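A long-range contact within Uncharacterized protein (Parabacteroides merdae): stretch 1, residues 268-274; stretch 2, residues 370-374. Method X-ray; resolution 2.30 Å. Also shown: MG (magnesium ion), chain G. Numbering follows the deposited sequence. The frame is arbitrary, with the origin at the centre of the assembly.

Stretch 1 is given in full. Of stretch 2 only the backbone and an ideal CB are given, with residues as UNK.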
ATOM      1  N   GLN A 268     -12.330  -3.323  -3.444  1.00 54.79           N
ATOM      2  CA  GLN A 268     -10.971  -3.647  -3.069  1.00 54.94           C
ATOM      3  C   GLN A 268     -10.606  -4.887  -3.900  1.00 60.32           C
ATOM      4  O   GLN A 268     -11.308  -5.890  -3.815  1.00 60.22           O
ATOM      5  CB  GLN A 268     -10.914  -3.934  -1.570  1.00 60.60           C
ATOM      6  CG  GLN A 268      -9.534  -3.768  -0.970  1.00 80.38           C
ATOM      7  CD  GLN A 268      -9.343  -4.583   0.300  1.00102.05           C
ATOM      8  OE1 GLN A 268     -10.264  -5.253   0.771  1.00 93.38           O
ATOM      9  NE2 GLN A 268      -8.134  -4.540   0.852  1.00108.45           N
ATOM     10  N   ASP A 269      -9.559  -4.807  -4.729  1.00 40.08           N
ATOM     11  CA  ASP A 269      -9.065  -5.951  -5.485  1.00 36.54           C
ATOM     12  C   ASP A 269      -7.588  -6.241  -5.187  1.00 35.74           C
ATOM     13  O   ASP A 269      -6.975  -5.625  -4.338  1.00 34.16           O
ATOM     14  CB  ASP A 269      -9.292  -5.759  -6.998  1.00 37.62           C
ATOM     15  CG  ASP A 269      -8.366  -4.704  -7.611  1.00 35.92           C
ATOM     16  OD1 ASP A 269      -7.619  -4.044  -6.864  1.00 36.88           O
ATOM     17  OD2 ASP A 269      -8.381  -4.525  -8.852  1.00 34.84           O
ATOM     18  N   GLN A 270      -7.029  -7.198  -5.901  1.00 34.52           N
ATOM     19  CA  GLN A 270      -5.628  -7.564  -5.742  1.00 33.94           C
ATOM     20  C   GLN A 270      -4.963  -7.635  -7.129  1.00 33.06           C
ATOM     21  O   GLN A 270      -4.069  -8.440  -7.371  1.00 36.49           O
ATOM     22  CB  GLN A 270      -5.543  -8.875  -4.982  1.00 31.00           C
ATOM     23  CG  GLN A 270      -6.068  -8.786  -3.546  1.00 33.73           C
ATOM     24  CD  GLN A 270      -7.603  -8.893  -3.401  1.00 48.42           C
ATOM     25  OE1 GLN A 270      -8.293  -9.561  -4.183  1.00 40.54           O
ATOM     26  NE2 GLN A 270      -8.136  -8.230  -2.378  1.00 50.79           N
ATOM     27  N   ASP A 271      -5.437  -6.758  -8.019  1.00 29.24           N
ATOM     28  CA  ASP A 271      -4.879  -6.502  -9.364  1.00 27.44           C
ATOM     29  C   ASP A 271      -4.606  -7.745 -10.225  1.00 30.70           C
ATOM     30  O   ASP A 271      -3.535  -7.840 -10.843  1.00 31.70           O
ATOM     31  CB  ASP A 271      -3.599  -5.677  -9.237  1.00 29.15           C
ATOM     32  CG  ASP A 271      -3.830  -4.277  -8.639  1.00 33.90           C
ATOM     33  OD1 ASP A 271      -4.963  -3.721  -8.710  1.00 28.79           O
ATOM     34  OD2 ASP A 271      -2.818  -3.722  -8.125  1.00 32.53           O
ATOM     35  N   GLY A 272      -5.554  -8.690 -10.207  1.00 28.14           N
ATOM     36  CA  GLY A 272      -5.573  -9.842 -11.064  1.00 28.01           C
ATOM     37  C   GLY A 272      -5.134 -11.119 -10.376  1.00 34.11           C
ATOM     38  O   GLY A 272      -5.185 -12.188 -10.956  1.00 27.79           O
ATOM     39  N   ARG A 273      -4.728 -11.024  -9.125  1.00 30.70           N
ATOM     40  CA  ARG A 273      -4.289 -12.204  -8.403  1.00 34.92           C
ATOM     41  C   ARG A 273      -5.438 -13.119  -8.010  1.00 32.59           C
ATOM     42  O   ARG A 273      -6.626 -12.734  -8.037  1.00 32.48           O
ATOM     43  CB  ARG A 273      -3.518 -11.812  -7.141  1.00 37.84           C
ATOM     44  CG  ARG A 273      -2.241 -11.051  -7.423  1.00 34.89           C
ATOM     45  CD  ARG A 273      -1.611 -10.538  -6.146  1.00 38.47           C
ATOM     46  NE  ARG A 273      -0.301  -9.960  -6.446  1.00 36.05           N
ATOM     47  CZ  ARG A 273      -0.100  -8.709  -6.826  1.00 38.70           C
ATOM     48  NH1 ARG A 273      -1.118  -7.865  -6.928  1.00 41.69           N
ATOM     49  NH2 ARG A 273       1.129  -8.295  -7.093  1.00 37.80           N
ATOM     50  N   PHE A 274      -5.064 -14.348  -7.662  1.00 30.95           N
ATOM     51  CA  PHE A 274      -5.986 -15.307  -7.066  1.00 27.41           C
ATOM     52  C   PHE A 274      -5.340 -15.947  -5.856  1.00 29.94           C
ATOM     53  O   PHE A 274      -4.122 -15.906  -5.722  1.00 33.49           O
ATOM     54  CB  PHE A 274      -6.421 -16.378  -8.085  1.00 31.54           C
ATOM     55  CG  PHE A 274      -5.327 -17.323  -8.512  1.00 29.93           C
ATOM     56  CD1 PHE A 274      -4.951 -18.370  -7.716  1.00 36.96           C
ATOM     57  CD2 PHE A 274      -4.713 -17.175  -9.730  1.00 32.89           C
ATOM     58  CE1 PHE A 274      -3.952 -19.213  -8.120  1.00 35.59           C
ATOM     59  CE2 PHE A 274      -3.751 -18.028 -10.154  1.00 24.71           C
ATOM     60  CZ  PHE A 274      -3.352 -19.040  -9.347  1.00 31.97           C
ATOM     61  N   UNK A 370      -8.882   4.295 -10.473  1.00 32.73           N
ATOM     62  CA  UNK A 370      -8.617   2.872 -10.277  1.00 32.29           C
ATOM     63  C   UNK A 370      -7.234   2.626  -9.635  1.00 28.64           C
ATOM     64  O   UNK A 370      -6.212   3.179 -10.061  1.00 31.45           O
ATOM     65  CB  UNK A 370      -8.710   2.140 -11.617  1.00 32.29           C
ATOM     66  N   UNK A 371      -7.222   1.802  -8.613  1.00 29.32           N
ATOM     67  CA  UNK A 371      -5.976   1.370  -7.974  1.00 34.47           C
ATOM     68  C   UNK A 371      -5.302   0.325  -8.866  1.00 28.29           C
ATOM     69  O   UNK A 371      -5.834  -0.786  -9.074  1.00 35.24           O
ATOM     70  CB  UNK A 371      -6.239   0.806  -6.576  1.00 34.47           C
ATOM     71  N   UNK A 372      -4.146   0.686  -9.414  1.00 28.68           N
ATOM     72  CA  UNK A 372      -3.339  -0.242 -10.224  1.00 28.05           C
ATOM     73  C   UNK A 372      -1.941  -0.248  -9.689  1.00 31.98           C
ATOM     74  O   UNK A 372      -1.561   0.637  -8.927  1.00 35.07           O
ATOM     75  CB  UNK A 372      -3.344   0.140 -11.705  1.00 28.05           C
ATOM     76  N   UNK A 373      -1.165  -1.243 -10.075  1.00 28.41           N
ATOM     77  CA  UNK A 373       0.249  -1.249  -9.728  1.00 31.31           C
ATOM     78  C   UNK A 373       1.097  -1.209 -10.991  1.00 28.92           C
ATOM     79  O   UNK A 373       0.662  -1.666 -12.034  1.00 29.91           O
ATOM     80  CB  UNK A 373       0.596  -2.480  -8.888  1.00 31.31           C
ATOM     81  N   UNK A 374       2.303  -0.669 -10.877  1.00 26.71           N
ATOM     82  CA  UNK A 374       3.215  -0.551 -11.992  1.00 30.63           C
ATOM     83  C   UNK A 374       4.579  -0.949 -11.519  1.00 29.24           C
ATOM     84  O   UNK A 374       5.066  -0.393 -10.555  1.00 24.11           O
ATOM     85  CB  UNK A 374       3.222   0.864 -12.574  1.00 30.63           C
TER
HETATM   86 MG    MG G 506      -6.880  -2.645  -8.769  1.00 21.09          MG

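Asp 269 and Asp 271 converge on a magnesium ion, the first through OD1 and OD2 at 2.5 and 2.4 Å, the second through OD1 at 2.2 Å. A type I' turn from Gln 270 to Arg 273 then brings the arginine round, so that its extended side chain lies beside Asp 271. Stretch 2 therefore faces a metal site at one point and a mixed patch of carboxylate and guanidinium at the next.

At position 370 the ideal CB has nothing of stretch 1 within 5.5 Å, and phi/psi of -54/132 is open to most residues, so the contact sets almost no preference. The deposited residue is Thr 370, whose hydroxyl OG1 finds its hydrogen bond elsewhere in the structure.

At position 371 the backbone already has a task: its carbonyl O lies 2.2 Å from MG, a ligand that any residue could supply. CA-to-CB points toward stretch 1, with the ideal CB 5.1 Å from Asp 269 OD1 and 5.2 Å from Asp 271 OD1. The gap leaves room for a side chain of moderate length, and the carboxylate oxygens at its end could take a donor, but they already bind MG, 4.1 Å from the ideal CB, so a neutral amide or hydroxyl suits better than a positive group, which would face the cation; an acid would sit close to both carboxylates and metal. The deposited residue is Gln 371, with chi1 t and chi2 m, and its side chain reaches the two aspartates. Its amide is probably turned over in the model, which leaves the individual pairings open.

Position 372 turns its CA-to-CB away from stretch 1. The ideal CB is still 5.1 Å from Asp 271 OD1, yet the side chain sets off in another direction, and many residues would serve; a polar one could reach back to the metal's surroundings through water. Asn 372 is found here. Its OD1 accepts a hydrogen bond of 2.8 Å from water 1, and the O of that water sits 2.4 Å from MG, so the side chain joins the site at second hand.

Position 373 points toward stretch 1, and its ideal CB is 3.7 Å from Asp 271 OD2. That neighbour alone would argue for a donor, but the guanidinium of Arg 273 lies farther out and argues for an acid long enough to reach it; a neutral amide could serve as a compromise. The deposited Glu 373 follows the arginine. Arg 273 NH1 donates to Glu 373 OE1 at 3.0 Å and Arg 273 NH2 to Glu 373 OE2 at 3.1 Å, a two-pronged salt bridge. The price is a close pair of acceptors, Glu 373 OE1 and Asp 271 OD2, 2.8 Å apart and not hydrogen-bonded.

Position 374 is in a strand, with phi/psi of -136/125, and its ideal CB meets nothing of stretch 1. Beta-formers, branched or aromatic, would fit the backbone; Tyr 374 is deposited, its OH hydrogen-bonded elsewhere in the structure.

Stretch 2 370-374: TQNEY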
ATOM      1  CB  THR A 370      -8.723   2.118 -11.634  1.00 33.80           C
ATOM      2  OG1 THR A 370     -10.080   2.181 -12.067  1.00 32.20           O
ATOM      3  CG2 THR A 370      -8.300   0.647 -11.509  1.00 37.01           C
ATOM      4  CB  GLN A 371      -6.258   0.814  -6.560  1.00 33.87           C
ATOM      5  CG  GLN A 371      -5.013   0.273  -5.825  1.00 65.38           C
ATOM      6  CD  GLN A 371      -4.601  -1.206  -6.117  1.00 81.13           C
ATOM      7  OE1 GLN A 371      -5.443  -2.136  -6.204  1.00 58.78           O
ATOM      8  NE2 GLN A 371      -3.273  -1.425  -6.212  1.00 60.97           N
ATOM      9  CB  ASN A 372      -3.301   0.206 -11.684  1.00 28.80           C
ATOM     10  CG  ASN A 372      -4.620   0.001 -12.384  1.00 26.94           C
ATOM     11  OD1 ASN A 372      -5.199  -1.101 -12.380  1.00 30.43           O
ATOM     12  ND2 ASN A 372      -5.118   1.053 -12.964  1.00 26.42           N
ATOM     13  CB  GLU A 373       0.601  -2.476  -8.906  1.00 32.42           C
ATOM     14  CG  GLU A 373       0.540  -3.791  -9.659  1.00 36.82           C
ATOM     15  CD  GLU A 373       0.602  -4.961  -8.715  1.00 37.41           C
ATOM     16  OE1 GLU A 373      -0.365  -5.150  -7.944  1.00 51.97           O
ATOM     17  OE2 GLU A 373       1.611  -5.667  -8.731  1.00 44.86           O
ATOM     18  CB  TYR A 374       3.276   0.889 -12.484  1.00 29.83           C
ATOM     19  CG  TYR A 374       1.956   1.356 -12.976  1.00 27.08           C
ATOM     20  CD1 TYR A 374       1.014   1.874 -12.110  1.00 28.25           C
ATOM     21  CD2 TYR A 374       1.607   1.223 -14.296  1.00 24.94           C
ATOM     22  CE1 TYR A 374      -0.232   2.292 -12.566  1.00 24.73           C
ATOM     23  CE2 TYR A 374       0.370   1.662 -14.758  1.00 24.17           C
ATOM     24  CZ  TYR A 374      -0.555   2.174 -13.900  1.00 21.64           C
ATOM     25  OH  TYR A 374      -1.828   2.537 -14.382  1.00 21.02           O
TER
HETATM   26  O   HOH W   1      -7.254  -2.493 -11.122  1.00 27.20           O
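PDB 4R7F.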